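Local atomic coordinates of afifavidin (Afifella pfennigii, PDB entry 6HDV), a protein that forms a strong non-covalent complex with biotin and 2-iminobiotin, although its exact biological role is still obscure. Residues G71-W76 against N84-W89; A18-W23 against T32-A37; D99-T104 against T124-N129; W66-G71 against T90-A95. All coordinates share one frame; numbering follows the deposited sequence.

Interaction 1 (G71-W76 against N84-W89)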
loop_
_atom_site.group_PDB
_atom_site.type_symbol
_atom_site.label_atom_id
_atom_site.label_comp_id
_atom_site.label_asym_id
_atom_site.label_seq_id
_atom_site.Cartn_x
_atom_site.Cartn_y
_atom_site.Cartn_z
ATOM N N GLY A 71 -15.669 -20.663 -5.816
ATOM C CA GLY A 71 -16.023 -20.107 -7.115
ATOM C C GLY A 71 -14.874 -19.242 -7.605
ATOM O O GLY A 71 -14.257 -18.535 -6.787
ATOM N N PHE A 72 -14.564 -19.284 -8.907
ATOM C CA PHE A 72 -13.524 -18.389 -9.450
ATOM C C PHE A 72 -13.736 -18.067 -10.926
ATOM O O PHE A 72 -14.311 -18.852 -11.679
ATOM C CB PHE A 72 -12.137 -18.960 -9.233
ATOM C CG PHE A 72 -11.912 -20.369 -9.707
ATOM C CD1 PHE A 72 -11.415 -20.613 -10.971
ATOM C CD2 PHE A 72 -12.102 -21.444 -8.859
ATOM C CE1 PHE A 72 -11.180 -21.907 -11.410
ATOM C CE2 PHE A 72 -11.819 -22.731 -9.277
ATOM C CZ PHE A 72 -11.342 -22.963 -10.552
ATOM N N THR A 73 -13.302 -16.884 -11.349
ATOM C CA THR A 73 -13.377 -16.656 -12.726
ATOM C C THR A 73 -12.014 -16.350 -13.363
ATOM O O THR A 73 -11.068 -15.827 -12.731
ATOM C CB THR A 73 -14.551 -15.737 -13.066
ATOM O OG1 THR A 73 -14.170 -14.553 -13.741
ATOM C CG2 THR A 73 -15.394 -15.399 -11.879
ATOM N N VAL A 74 -11.957 -16.710 -14.660
ATOM C CA VAL A 74 -10.892 -16.379 -15.534
ATOM C C VAL A 74 -11.409 -15.594 -16.739
ATOM O O VAL A 74 -12.206 -16.095 -17.497
ATOM C CB VAL A 74 -10.192 -17.640 -16.015
ATOM C CG1 VAL A 74 -9.128 -17.312 -17.042
ATOM C CG2 VAL A 74 -9.612 -18.389 -14.852
ATOM N N ALA A 75 -10.874 -14.382 -16.919
ATOM C CA ALA A 75 -11.029 -13.646 -18.162
ATOM C C ALA A 75 -9.950 -14.110 -19.135
ATOM O O ALA A 75 -8.792 -14.155 -18.690
ATOM C CB ALA A 75 -10.847 -12.190 -17.904
ATOM N N TRP A 76 -10.311 -14.382 -20.411
ATOM C CA TRP A 76 -9.375 -15.000 -21.397
ATOM C C TRP A 76 -8.661 -13.879 -22.140
ATOM O O TRP A 76 -8.802 -13.741 -23.356
ATOM C CB TRP A 76 -10.095 -15.964 -22.345
ATOM C CG TRP A 76 -10.658 -17.130 -21.610
ATOM C CD1 TRP A 76 -11.975 -17.419 -21.423
ATOM C CD2 TRP A 76 -9.918 -18.099 -20.862
ATOM N NE1 TRP A 76 -12.099 -18.490 -20.586
ATOM C CE2 TRP A 76 -10.854 -18.929 -20.229
ATOM C CE3 TRP A 76 -8.560 -18.347 -20.661
ATOM C CZ2 TRP A 76 -10.482 -20.015 -19.448
ATOM C CZ3 TRP A 76 -8.189 -19.419 -19.872
ATOM C CH2 TRP A 76 -9.148 -20.226 -19.253
ATOM N N ASN A 84 -11.759 -13.239 -25.922
ATOM C CA ASN A 84 -12.960 -12.405 -25.894
ATOM C C ASN A 84 -14.101 -13.180 -25.234
ATOM O O ASN A 84 -15.186 -13.330 -25.786
ATOM C CB ASN A 84 -13.365 -11.922 -27.290
ATOM C CG ASN A 84 -14.607 -11.058 -27.262
ATOM O OD1 ASN A 84 -14.814 -10.270 -26.338
ATOM N ND2 ASN A 84 -15.429 -11.192 -28.281
ATOM N N SER A 85 -13.839 -13.621 -24.012
ATOM C CA SER A 85 -14.723 -14.502 -23.354
ATOM C C SER A 85 -14.267 -14.621 -21.910
ATOM O O SER A 85 -13.151 -14.236 -21.673
ATOM C CB SER A 85 -14.721 -15.841 -24.049
ATOM O OG SER A 85 -13.400 -16.243 -24.372
ATOM N N VAL A 86 -15.145 -15.084 -20.993
ATOM C CA VAL A 86 -14.767 -15.411 -19.592
ATOM C C VAL A 86 -15.529 -16.652 -19.131
ATOM O O VAL A 86 -16.620 -16.930 -19.595
ATOM C CB VAL A 86 -14.943 -14.236 -18.600
ATOM C CG1 VAL A 86 -15.500 -12.982 -19.229
ATOM C CG2 VAL A 86 -15.689 -14.591 -17.342
ATOM N N THR A 87 -14.914 -17.349 -18.182
ATOM C CA THR A 87 -15.389 -18.560 -17.619
ATOM C C THR A 87 -15.380 -18.445 -16.084
ATOM O O THR A 87 -14.435 -17.869 -15.485
ATOM C CB THR A 87 -14.462 -19.721 -18.014
ATOM O OG1 THR A 87 -14.425 -19.805 -19.432
ATOM C CG2 THR A 87 -14.872 -21.042 -17.395
ATOM N N SER A 88 -16.395 -19.025 -15.436
ATOM C CA SER A 88 -16.387 -19.144 -13.999
ATOM C C SER A 88 -16.664 -20.589 -13.662
ATOM O O SER A 88 -17.448 -21.207 -14.315
ATOM C CB SER A 88 -17.381 -18.227 -13.266
ATOM O OG SER A 88 -17.367 -16.876 -13.747
ATOM N N TRP A 89 -15.967 -21.078 -12.641
ATOM C CA TRP A 89 -16.096 -22.389 -12.067
ATOM C C TRP A 89 -16.701 -22.225 -10.671
ATOM O O TRP A 89 -16.285 -21.306 -9.902
ATOM C CB TRP A 89 -14.713 -23.029 -11.907
ATOM C CG TRP A 89 -13.983 -23.418 -13.147
ATOM C CD1 TRP A 89 -13.834 -24.686 -13.625
ATOM C CD2 TRP A 89 -13.209 -22.578 -14.018
ATOM N NE1 TRP A 89 -13.063 -24.695 -14.748
ATOM C CE2 TRP A 89 -12.659 -23.416 -15.016
ATOM C CE3 TRP A 89 -12.874 -21.222 -14.029
ATOM C CZ2 TRP A 89 -11.824 -22.933 -16.032
ATOM C CZ3 TRP A 89 -12.064 -20.753 -15.039
ATOM C CH2 TRP A 89 -11.559 -21.593 -16.028
#
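Phe72 and Trp89 face each other as a hydrogen-bonded pair of antiparallel strands, a worked example of how one regular backbone frame serves two unlike faces. Their amides and carbonyls bond reciprocally, with Phe72 N to Trp89 O at 2.8 Å. Val74 and Thr87 repeat the pattern, and Trp76 N adds a 3.1 Å bond to Ser85 O as the strands reach a corner.

The aromatic contacts lie on the face carrying Phe72, Val74, Thr87 and Trp89. Here the Phe72 ring and the five-membered ring of Trp89 run nearly parallel, planes at 20°, but slide apart with little overlap. A CH-pi contact places Trp89 CB over the Phe72 face, 3.8 Å from its centroid. Val74 CG2 reaches Trp89 CZ3 at 3.4 Å, and Trp76 crosses the indole of Trp89 roughly at right angles, Trp76 CZ2 to Trp89 CH2 being 3.9 Å.

Polar side chains add one further link: Trp76 NE1 donates to Thr87 OG1 at 2.9 Å, the hydroxyl lying in the indole plane, though its placement is less certain. Trp89 NE1 bonds to Asp123. On the other face, Ser88 OG pairs, perhaps weakly, with Thr90 OG1 of the second subunit.

Ser85, Thr87 and Asp123 are probably biotin ligands, which is consistent with this aromatic face lining the biotin pocket inside the eight-stranded antiparallel barrel of the avidin fold.

Interaction 2 (A18-W23 against T32-A37)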
loop_
_atom_site.group_PDB
_atom_site.type_symbol
_atom_site.label_atom_id
_atom_site.label_comp_id
_atom_site.label_asym_id
_atom_site.label_seq_id
_atom_site.Cartn_x
_atom_site.Cartn_y
_atom_site.Cartn_z
ATOM N N ALA A 18 -1.328 -26.320 2.370
ATOM C CA ALA A 18 -0.601 -25.061 2.105
ATOM C C ALA A 18 -1.533 -24.001 1.483
ATOM O O ALA A 18 -2.533 -24.313 0.850
ATOM C CB ALA A 18 0.587 -25.340 1.206
ATOM N N VAL A 19 -1.155 -22.731 1.644
ATOM C CA VAL A 19 -1.890 -21.576 1.178
ATOM C C VAL A 19 -1.896 -21.483 -0.370
ATOM O O VAL A 19 -2.884 -20.986 -0.972
ATOM C CB VAL A 19 -1.290 -20.318 1.842
ATOM C CG1 VAL A 19 0.157 -20.090 1.428
ATOM C CG2 VAL A 19 -2.106 -19.072 1.561
ATOM N N SER A 20 -0.767 -21.864 -0.997
ATOM C CA SER A 20 -0.561 -22.030 -2.459
ATOM C C SER A 20 -0.686 -23.528 -2.795
ATOM O O SER A 20 -0.121 -24.353 -2.111
ATOM C CB SER A 20 0.811 -21.541 -2.887
ATOM O OG SER A 20 0.885 -20.134 -2.850
ATOM N N SER A 21 -1.408 -23.876 -3.857
ATOM C CA SER A 21 -1.669 -25.285 -4.201
ATOM C C SER A 21 -1.817 -25.421 -5.719
ATOM O O SER A 21 -2.364 -24.525 -6.369
ATOM C CB SER A 21 -2.897 -25.813 -3.474
ATOM O OG SER A 21 -4.059 -25.033 -3.765
ATOM N N SER A 22 -1.298 -26.532 -6.241
ATOM C CA SER A 22 -1.241 -26.829 -7.643
ATOM C C SER A 22 -2.272 -27.916 -7.984
ATOM O O SER A 22 -2.417 -28.907 -7.231
ATOM C CB SER A 22 0.163 -27.269 -7.999
ATOM O OG SER A 22 0.315 -27.402 -9.398
ATOM N N TRP A 23 -2.935 -27.762 -9.143
ATOM C CA TRP A 23 -4.055 -28.615 -9.548
ATOM C C TRP A 23 -4.010 -28.894 -11.043
ATOM O O TRP A 23 -3.637 -28.016 -11.796
ATOM C CB TRP A 23 -5.413 -27.950 -9.244
ATOM C CG TRP A 23 -5.541 -27.451 -7.850
ATOM C CD1 TRP A 23 -5.030 -26.290 -7.343
ATOM C CD2 TRP A 23 -6.207 -28.119 -6.766
ATOM N NE1 TRP A 23 -5.310 -26.208 -6.008
ATOM C CE2 TRP A 23 -6.035 -27.310 -5.623
ATOM C CE3 TRP A 23 -6.914 -29.315 -6.637
ATOM C CZ2 TRP A 23 -6.542 -27.675 -4.375
ATOM C CZ3 TRP A 23 -7.435 -29.656 -5.407
ATOM C CH2 TRP A 23 -7.241 -28.851 -4.287
ATOM N N THR A 32 -3.033 -22.785 -10.340
ATOM C CA THR A 32 -2.574 -22.578 -9.031
ATOM C C THR A 32 -3.663 -21.815 -8.262
ATOM O O THR A 32 -4.289 -20.954 -8.820
ATOM C CB THR A 32 -1.223 -21.847 -9.131
ATOM O OG1 THR A 32 -0.226 -22.701 -9.692
ATOM C CG2 THR A 32 -0.691 -21.382 -7.801
ATOM N N LEU A 33 -3.878 -22.150 -6.987
ATOM C CA LEU A 33 -4.875 -21.502 -6.160
ATOM C C LEU A 33 -4.176 -20.886 -4.956
ATOM O O LEU A 33 -3.547 -21.628 -4.192
ATOM C CB LEU A 33 -5.887 -22.542 -5.660
ATOM C CG LEU A 33 -7.344 -22.458 -6.135
ATOM C CD1 LEU A 33 -7.499 -21.928 -7.549
ATOM C CD2 LEU A 33 -8.001 -23.821 -6.004
ATOM N N VAL A 34 -4.365 -19.579 -4.732
ATOM C CA VAL A 34 -3.772 -18.929 -3.581
ATOM C C VAL A 34 -4.891 -18.351 -2.722
ATOM O O VAL A 34 -5.577 -17.420 -3.171
ATOM C CB VAL A 34 -2.767 -17.842 -4.016
ATOM C CG1 VAL A 34 -2.169 -17.051 -2.842
ATOM C CG2 VAL A 34 -1.660 -18.447 -4.858
ATOM N N PHE A 35 -5.044 -18.920 -1.513
ATOM C CA PHE A 35 -5.985 -18.434 -0.452
ATOM C C PHE A 35 -5.395 -17.232 0.291
ATOM O O PHE A 35 -4.216 -17.258 0.678
ATOM C CB PHE A 35 -6.319 -19.532 0.558
ATOM C CG PHE A 35 -7.107 -20.656 -0.067
ATOM C CD1 PHE A 35 -8.480 -20.544 -0.249
ATOM C CD2 PHE A 35 -6.462 -21.772 -0.562
ATOM C CE1 PHE A 35 -9.192 -21.544 -0.881
ATOM C CE2 PHE A 35 -7.184 -22.778 -1.173
ATOM C CZ PHE A 35 -8.539 -22.655 -1.346
ATOM N N GLY A 36 -6.221 -16.187 0.444
ATOM C CA GLY A 36 -5.863 -14.994 1.175
ATOM C C GLY A 36 -6.925 -14.582 2.165
ATOM O O GLY A 36 -7.834 -15.353 2.514
ATOM N N ALA A 37 -6.821 -13.322 2.608
ATOM C CA ALA A 37 -7.756 -12.748 3.576
ATOM C C ALA A 37 -9.156 -12.595 2.957
ATOM O O ALA A 37 -9.319 -12.466 1.744
ATOM C CB ALA A 37 -7.202 -11.428 4.059
HETATM O O HOH W 1 -3.739 -23.516 -1.652
#
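Leu33 lies across the indole of Trp23 in the beta hairpin of strands 20-24 and 30-35, an instance of a side chain bridging two positions of its neighbour strand. Its CB rests on Ser21 OG at 3.6 Å and lies almost as near Trp23 NE1. Farther out, Leu33 CD2 comes within 3.6 Å of Trp23 NE1 and 4.0 Å of CE2 of that ring, the two side chains crossing at about a right angle. On the strand beyond, the indole also packs on Ile102.

The indole is steadied by a bond from Trp23 NE1 to Ser21 OG, 2.8 Å long and tilted 20° out of the ring plane. Ser21 can receive it because its OG stands between its own backbone N and carbonyl carbon (chi1 58°). A leucine in place of Trp23 would probably leave Ser21 OG without this donor and open a gap beside Leu33 CD2 and Ile102.

Along the backbone, Leu33 N bonds firmly to Ser21 O, whereas the return bond from Ser21 N to Leu33 O is weak. A water gives a hydrogen to Ala18 O and another to Leu33 O, and sits 2.6 Å from Ser21 OG.

Interaction 3 (D99-T104 against T124-N129)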
loop_
_atom_site.group_PDB
_atom_site.type_symbol
_atom_site.label_atom_id
_atom_site.label_comp_id
_atom_site.label_asym_id
_atom_site.label_seq_id
_atom_site.Cartn_x
_atom_site.Cartn_y
_atom_site.Cartn_z
ATOM N N ASP A 99 -5.169 -37.045 -1.084
ATOM C CA ASP A 99 -5.938 -37.347 -2.334
ATOM C C ASP A 99 -7.156 -36.395 -2.340
ATOM O O ASP A 99 -8.220 -36.757 -1.893
ATOM C CB ASP A 99 -6.271 -38.846 -2.478
ATOM C CG ASP A 99 -5.431 -39.827 -1.637
ATOM O OD1 ASP A 99 -4.167 -39.707 -1.585
ATOM O OD2 ASP A 99 -6.043 -40.733 -1.030
ATOM N N VAL A 100 -6.966 -35.152 -2.810
ATOM C CA VAL A 100 -7.969 -34.081 -2.754
ATOM C C VAL A 100 -8.384 -33.690 -4.174
ATOM O O VAL A 100 -7.520 -33.436 -4.985
ATOM C CB VAL A 100 -7.440 -32.839 -2.022
ATOM C CG1 VAL A 100 -8.452 -31.700 -1.982
ATOM C CG2 VAL A 100 -7.000 -33.192 -0.608
ATOM N N THR A 101 -9.707 -33.583 -4.402
ATOM C CA THR A 101 -10.328 -33.268 -5.697
ATOM C C THR A 101 -11.256 -32.057 -5.526
ATOM O O THR A 101 -11.712 -31.795 -4.468
ATOM C CB THR A 101 -11.083 -34.486 -6.274
ATOM O OG1 THR A 101 -12.068 -34.978 -5.373
ATOM C CG2 THR A 101 -10.174 -35.658 -6.539
ATOM N N ILE A 102 -11.482 -31.297 -6.590
ATOM C CA ILE A 102 -12.493 -30.303 -6.618
ATOM C C ILE A 102 -13.448 -30.690 -7.748
ATOM O O ILE A 102 -13.054 -30.725 -8.909
ATOM C CB ILE A 102 -11.964 -28.888 -6.898
ATOM C CG1 ILE A 102 -10.682 -28.533 -6.155
ATOM C CG2 ILE A 102 -13.072 -27.878 -6.645
ATOM C CD1 ILE A 102 -10.055 -27.242 -6.648
ATOM N N VAL A 103 -14.700 -30.967 -7.388
ATOM C CA VAL A 103 -15.717 -31.205 -8.360
ATOM C C VAL A 103 -16.273 -29.837 -8.722
ATOM O O VAL A 103 -16.772 -29.176 -7.827
ATOM C CB VAL A 103 -16.799 -32.160 -7.803
ATOM C CG1 VAL A 103 -17.915 -32.458 -8.803
ATOM C CG2 VAL A 103 -16.203 -33.475 -7.294
ATOM N N THR A 104 -16.218 -29.450 -10.001
ATOM C CA THR A 104 -16.787 -28.164 -10.453
ATOM C C THR A 104 -17.604 -28.294 -11.729
ATOM O O THR A 104 -17.418 -29.238 -12.520
ATOM C CB THR A 104 -15.719 -27.115 -10.823
ATOM O OG1 THR A 104 -14.984 -27.527 -11.972
ATOM C CG2 THR A 104 -14.736 -26.911 -9.703
ATOM N N THR A 124 -13.150 -31.726 -13.241
ATOM C CA THR A 124 -12.673 -32.307 -11.982
ATOM C C THR A 124 -11.168 -32.030 -11.823
ATOM O O THR A 124 -10.320 -32.508 -12.605
ATOM C CB THR A 124 -12.969 -33.809 -11.942
ATOM O OG1 THR A 124 -14.394 -33.861 -11.923
ATOM C CG2 THR A 124 -12.377 -34.522 -10.744
ATOM N N PHE A 125 -10.843 -31.268 -10.784
ATOM C CA PHE A 125 -9.482 -30.945 -10.473
ATOM C C PHE A 125 -8.928 -31.882 -9.416
ATOM O O PHE A 125 -9.659 -32.296 -8.551
ATOM C CB PHE A 125 -9.427 -29.539 -9.912
ATOM C CG PHE A 125 -9.742 -28.523 -10.968
ATOM C CD1 PHE A 125 -8.756 -28.057 -11.815
ATOM C CD2 PHE A 125 -11.033 -28.074 -11.115
ATOM C CE1 PHE A 125 -9.050 -27.127 -12.794
ATOM C CE2 PHE A 125 -11.335 -27.166 -12.109
ATOM C CZ PHE A 125 -10.343 -26.698 -12.950
ATOM N N THR A 126 -7.655 -32.236 -9.540
ATOM C CA THR A 126 -7.044 -33.049 -8.549
ATOM C C THR A 126 -5.762 -32.331 -8.129
ATOM O O THR A 126 -5.061 -31.727 -8.944
ATOM C CB THR A 126 -6.863 -34.509 -9.005
ATOM O OG1 THR A 126 -5.508 -34.577 -9.399
ATOM C CG2 THR A 126 -7.754 -34.991 -10.138
ATOM N N LEU A 127 -5.490 -32.391 -6.830
ATOM C CA LEU A 127 -4.405 -31.698 -6.224
ATOM C C LEU A 127 -3.086 -32.354 -6.622
ATOM O O LEU A 127 -2.975 -33.551 -6.588
ATOM C CB LEU A 127 -4.570 -31.794 -4.715
ATOM C CG LEU A 127 -3.413 -31.205 -3.921
ATOM C CD1 LEU A 127 -3.387 -29.689 -4.088
ATOM C CD2 LEU A 127 -3.495 -31.631 -2.458
ATOM N N VAL A 128 -2.082 -31.533 -6.929
ATOM C CA VAL A 128 -0.750 -32.026 -7.285
ATOM C C VAL A 128 0.198 -31.635 -6.155
ATOM O O VAL A 128 0.281 -30.485 -5.801
ATOM C CB VAL A 128 -0.293 -31.433 -8.628
ATOM C CG1 VAL A 128 1.138 -31.787 -8.973
ATOM C CG2 VAL A 128 -1.210 -31.858 -9.747
ATOM N N ASN A 129 0.882 -32.624 -5.595
ATOM C CA ASN A 129 1.830 -32.402 -4.541
ATOM C C ASN A 129 3.095 -31.834 -5.159
ATOM O O ASN A 129 3.644 -32.479 -6.045
ATOM C CB ASN A 129 2.223 -33.689 -3.813
ATOM C CG ASN A 129 1.112 -34.242 -2.949
ATOM O OD1 ASN A 129 0.280 -33.504 -2.406
ATOM N ND2 ASN A 129 1.086 -35.557 -2.844
HETATM O O HOH W 2 -4.305 -35.355 -4.742
#
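Phe125 lays its CB against Ile102, CB to CB at 4.0 Å, and turns its ring edge to Thr104. With CG anti to its own carbonyl carbon (chi1 -69°), the ring swings along the neighbouring strand, bringing Phe125 CE2 within 3.7 Å of Thr104 OG1. That hydroxyl lies near the ring plane, while Thr104 CG2 lies a little farther from CD2 and CE2 of Phe125. Thr104 OG1 has its hydrogen-bonding partner elsewhere, in the backbone O of Asp123, a probable biotin ligand. A valine in place of Thr104 would probably leave that carbonyl without its hydroxyl mate.

The two segments form part of the hairpin of strands 99-111 and 116-132, the last two of the avidin barrel, and illustrate how antiparallel strands alternate inside and outside contacts. Ile102 and Phe125 are a hydrogen-bonded pair: Ile102 N reaches Phe125 O at 2.9 Å, and Phe125 N returns a bond of the same length to Ile102 O. Inside the barrel these two side chains meet Met31, and Phe125 also meets the ring of Trp89.

Farther along, Val100 and Leu127 touch through their CB atoms at 4.1 Å, and Trp23 packs on both. Leu127 N bonds to Val100 O at 2.9 Å. Beyond this bond a water donates to Leu127 O at 2.9 Å and accepts a longer bond from Val100 N.

Interaction 4 (W66-G71 against T90-A95)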
loop_
_atom_site.group_PDB
_atom_site.type_symbol
_atom_site.label_atom_id
_atom_site.label_comp_id
_atom_site.label_asym_id
_atom_site.label_seq_id
_atom_site.Cartn_x
_atom_site.Cartn_y
_atom_site.Cartn_z
ATOM N N TRP A 66 -15.693 -20.418 0.891
ATOM C CA TRP A 66 -16.029 -20.672 2.251
ATOM C C TRP A 66 -16.084 -22.189 2.447
ATOM O O TRP A 66 -16.657 -22.959 1.626
ATOM C CB TRP A 66 -17.348 -19.978 2.654
ATOM C CG TRP A 66 -17.677 -20.316 4.071
ATOM C CD1 TRP A 66 -18.317 -21.431 4.525
ATOM C CD2 TRP A 66 -17.167 -19.652 5.228
ATOM N NE1 TRP A 66 -18.288 -21.472 5.887
ATOM C CE2 TRP A 66 -17.566 -20.408 6.346
ATOM C CE3 TRP A 66 -16.384 -18.514 5.416
ATOM C CZ2 TRP A 66 -17.276 -20.021 7.645
ATOM C CZ3 TRP A 66 -16.094 -18.122 6.700
ATOM C CH2 TRP A 66 -16.546 -18.863 7.795
ATOM N N GLY A 67 -15.407 -22.650 3.491
ATOM C CA GLY A 67 -15.401 -24.060 3.803
ATOM C C GLY A 67 -14.794 -24.837 2.644
ATOM O O GLY A 67 -13.718 -24.498 2.145
ATOM N N ASN A 68 -15.494 -25.871 2.182
ATOM C CA ASN A 68 -14.975 -26.657 1.076
ATOM C C ASN A 68 -15.600 -26.177 -0.243
ATOM O O ASN A 68 -15.434 -26.820 -1.268
ATOM C CB ASN A 68 -15.098 -28.158 1.348
ATOM C CG ASN A 68 -16.514 -28.661 1.261
ATOM O OD1 ASN A 68 -17.352 -28.252 2.053
ATOM N ND2 ASN A 68 -16.783 -29.539 0.307
ATOM N N PHE A 69 -16.216 -24.996 -0.230
ATOM C CA PHE A 69 -16.845 -24.441 -1.422
ATOM C C PHE A 69 -16.003 -23.300 -2.027
ATOM O O PHE A 69 -15.346 -22.531 -1.343
ATOM C CB PHE A 69 -18.279 -24.017 -1.086
ATOM C CG PHE A 69 -19.122 -25.160 -0.572
ATOM C CD1 PHE A 69 -19.491 -26.200 -1.413
ATOM C CD2 PHE A 69 -19.506 -25.225 0.760
ATOM C CE1 PHE A 69 -20.230 -27.273 -0.937
ATOM C CE2 PHE A 69 -20.242 -26.307 1.230
ATOM C CZ PHE A 69 -20.602 -27.330 0.382
ATOM N N ILE A 70 -16.073 -23.178 -3.346
ATOM C CA ILE A 70 -15.272 -22.261 -4.066
ATOM C C ILE A 70 -15.954 -21.890 -5.379
ATOM O O ILE A 70 -16.641 -22.715 -5.999
ATOM C CB ILE A 70 -13.895 -22.879 -4.333
ATOM C CG1 ILE A 70 -12.909 -21.853 -4.888
ATOM C CG2 ILE A 70 -13.988 -24.089 -5.249
ATOM C CD1 ILE A 70 -11.469 -22.374 -4.848
ATOM N N GLY A 71 -15.669 -20.663 -5.816
ATOM C CA GLY A 71 -16.023 -20.107 -7.115
ATOM C C GLY A 71 -14.874 -19.242 -7.605
ATOM O O GLY A 71 -14.257 -18.535 -6.787
ATOM N N THR A 90 -17.592 -23.153 -10.299
ATOM C CA THR A 90 -18.084 -23.237 -8.945
ATOM C C THR A 90 -18.154 -24.690 -8.500
ATOM O O THR A 90 -18.521 -25.593 -9.276
ATOM C CB THR A 90 -19.467 -22.616 -8.892
ATOM O OG1 THR A 90 -19.487 -21.459 -9.741
ATOM C CG2 THR A 90 -19.899 -22.365 -7.462
ATOM N N GLY A 91 -17.807 -24.963 -7.253
ATOM C CA GLY A 91 -17.700 -26.386 -6.931
ATOM C C GLY A 91 -17.267 -26.605 -5.518
ATOM O O GLY A 91 -17.342 -25.685 -4.735
ATOM N N PHE A 92 -16.894 -27.845 -5.196
ATOM C CA PHE A 92 -16.592 -28.218 -3.825
ATOM C C PHE A 92 -15.438 -29.195 -3.803
ATOM O O PHE A 92 -15.240 -29.943 -4.740
ATOM C CB PHE A 92 -17.758 -28.897 -3.089
ATOM C CG PHE A 92 -18.422 -30.011 -3.842
ATOM C CD1 PHE A 92 -19.345 -29.734 -4.838
ATOM C CD2 PHE A 92 -18.077 -31.321 -3.609
ATOM C CE1 PHE A 92 -19.934 -30.763 -5.564
ATOM C CE2 PHE A 92 -18.659 -32.344 -4.344
ATOM C CZ PHE A 92 -19.604 -32.075 -5.306
ATOM N N ALA A 93 -14.721 -29.171 -2.691
ATOM C CA ALA A 93 -13.614 -29.974 -2.539
ATOM C C ALA A 93 -14.019 -31.204 -1.757
ATOM O O ALA A 93 -14.840 -31.136 -0.871
ATOM C CB ALA A 93 -12.523 -29.248 -1.828
ATOM N N GLU A 94 -13.319 -32.282 -2.079
ATOM C CA GLU A 94 -13.528 -33.556 -1.537
ATOM C C GLU A 94 -12.168 -34.110 -1.193
ATOM O O GLU A 94 -11.405 -34.440 -2.060
ATOM C CB GLU A 94 -14.235 -34.458 -2.544
ATOM C CG GLU A 94 -15.638 -34.752 -2.138
ATOM C CD GLU A 94 -16.379 -35.619 -3.139
ATOM O OE1 GLU A 94 -17.626 -35.639 -3.047
ATOM O OE2 GLU A 94 -15.702 -36.275 -3.991
ATOM N N ALA A 95 -11.962 -34.254 0.102
ATOM C CA ALA A 95 -10.678 -34.474 0.682
ATOM C C ALA A 95 -10.661 -35.826 1.421
ATOM O O ALA A 95 -11.456 -36.042 2.315
ATOM C CB ALA A 95 -10.385 -33.285 1.586
#
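Asn68 grips Ala93 with two hydrogen bonds, an example of a side-chain amide extending the backbone pairing of strands. Its backbone O takes the N-H of Ala93 at 2.8 Å, and its ND2 gives a bond of the same length to Ala93 O. The latter uses a lone pair in the carbonyl plane, although the acceptor lies 19° out of the amide plane of Asn68. With CG between the backbone N and the carbonyl carbon (chi1 73°), the Asn68 amide lies beside Phe92 CB and ND2 points to Ala93 O.

Backbone pairing continues at Ile70 and Gly91, where Gly91 N reaches Ile70 O at 2.8 Å and the return bond from Ile70 N to Gly91 O is 3.1 Å. Weaker CA-H...O contacts fill in between, such as Phe92 CA to Asn68 O at 3.1 Å.

Apolar contact centres on Phe69, whose CD1 touches Phe92 CB at 3.6 Å as the two side chains pass at a slant. This face meets the second subunit, Tyr110 of which packs on Phe69. On the other face, Ile70 and Ala93 meet Phe14 of helix 7-14.

Asn68 also occupies a type II' turn from Trp66 to Phe69, with Gly67 at its positive-phi position. The chemistry implies that the turn is tied to strand 85-96 by directional polar bonds, while apolar side chains on the two faces join the barrel to a helix and a partner subunit.

From the N terminus, interaction 2 closes first, as the hairpin of strands 20-24 and 30-35. Interaction 4 then opens at 66-71 and encloses interaction 1: both join strands 69-77 and 85-96, share Gly71, and form two successive reaches of one strand pair, their centres about 17 Å apart. Interaction 3 follows in series, closing the last hairpin, and no loops cross. Its strand 99-111 adjoins 85-96 and its strand 116-132 returns to 20-24, through probable backbone bonds from Val103 N to Phe92 O and from Val128 N to Ser22 O. First and last strands thus meet and close the barrel, and Leu33 meets Ile70 across its interior.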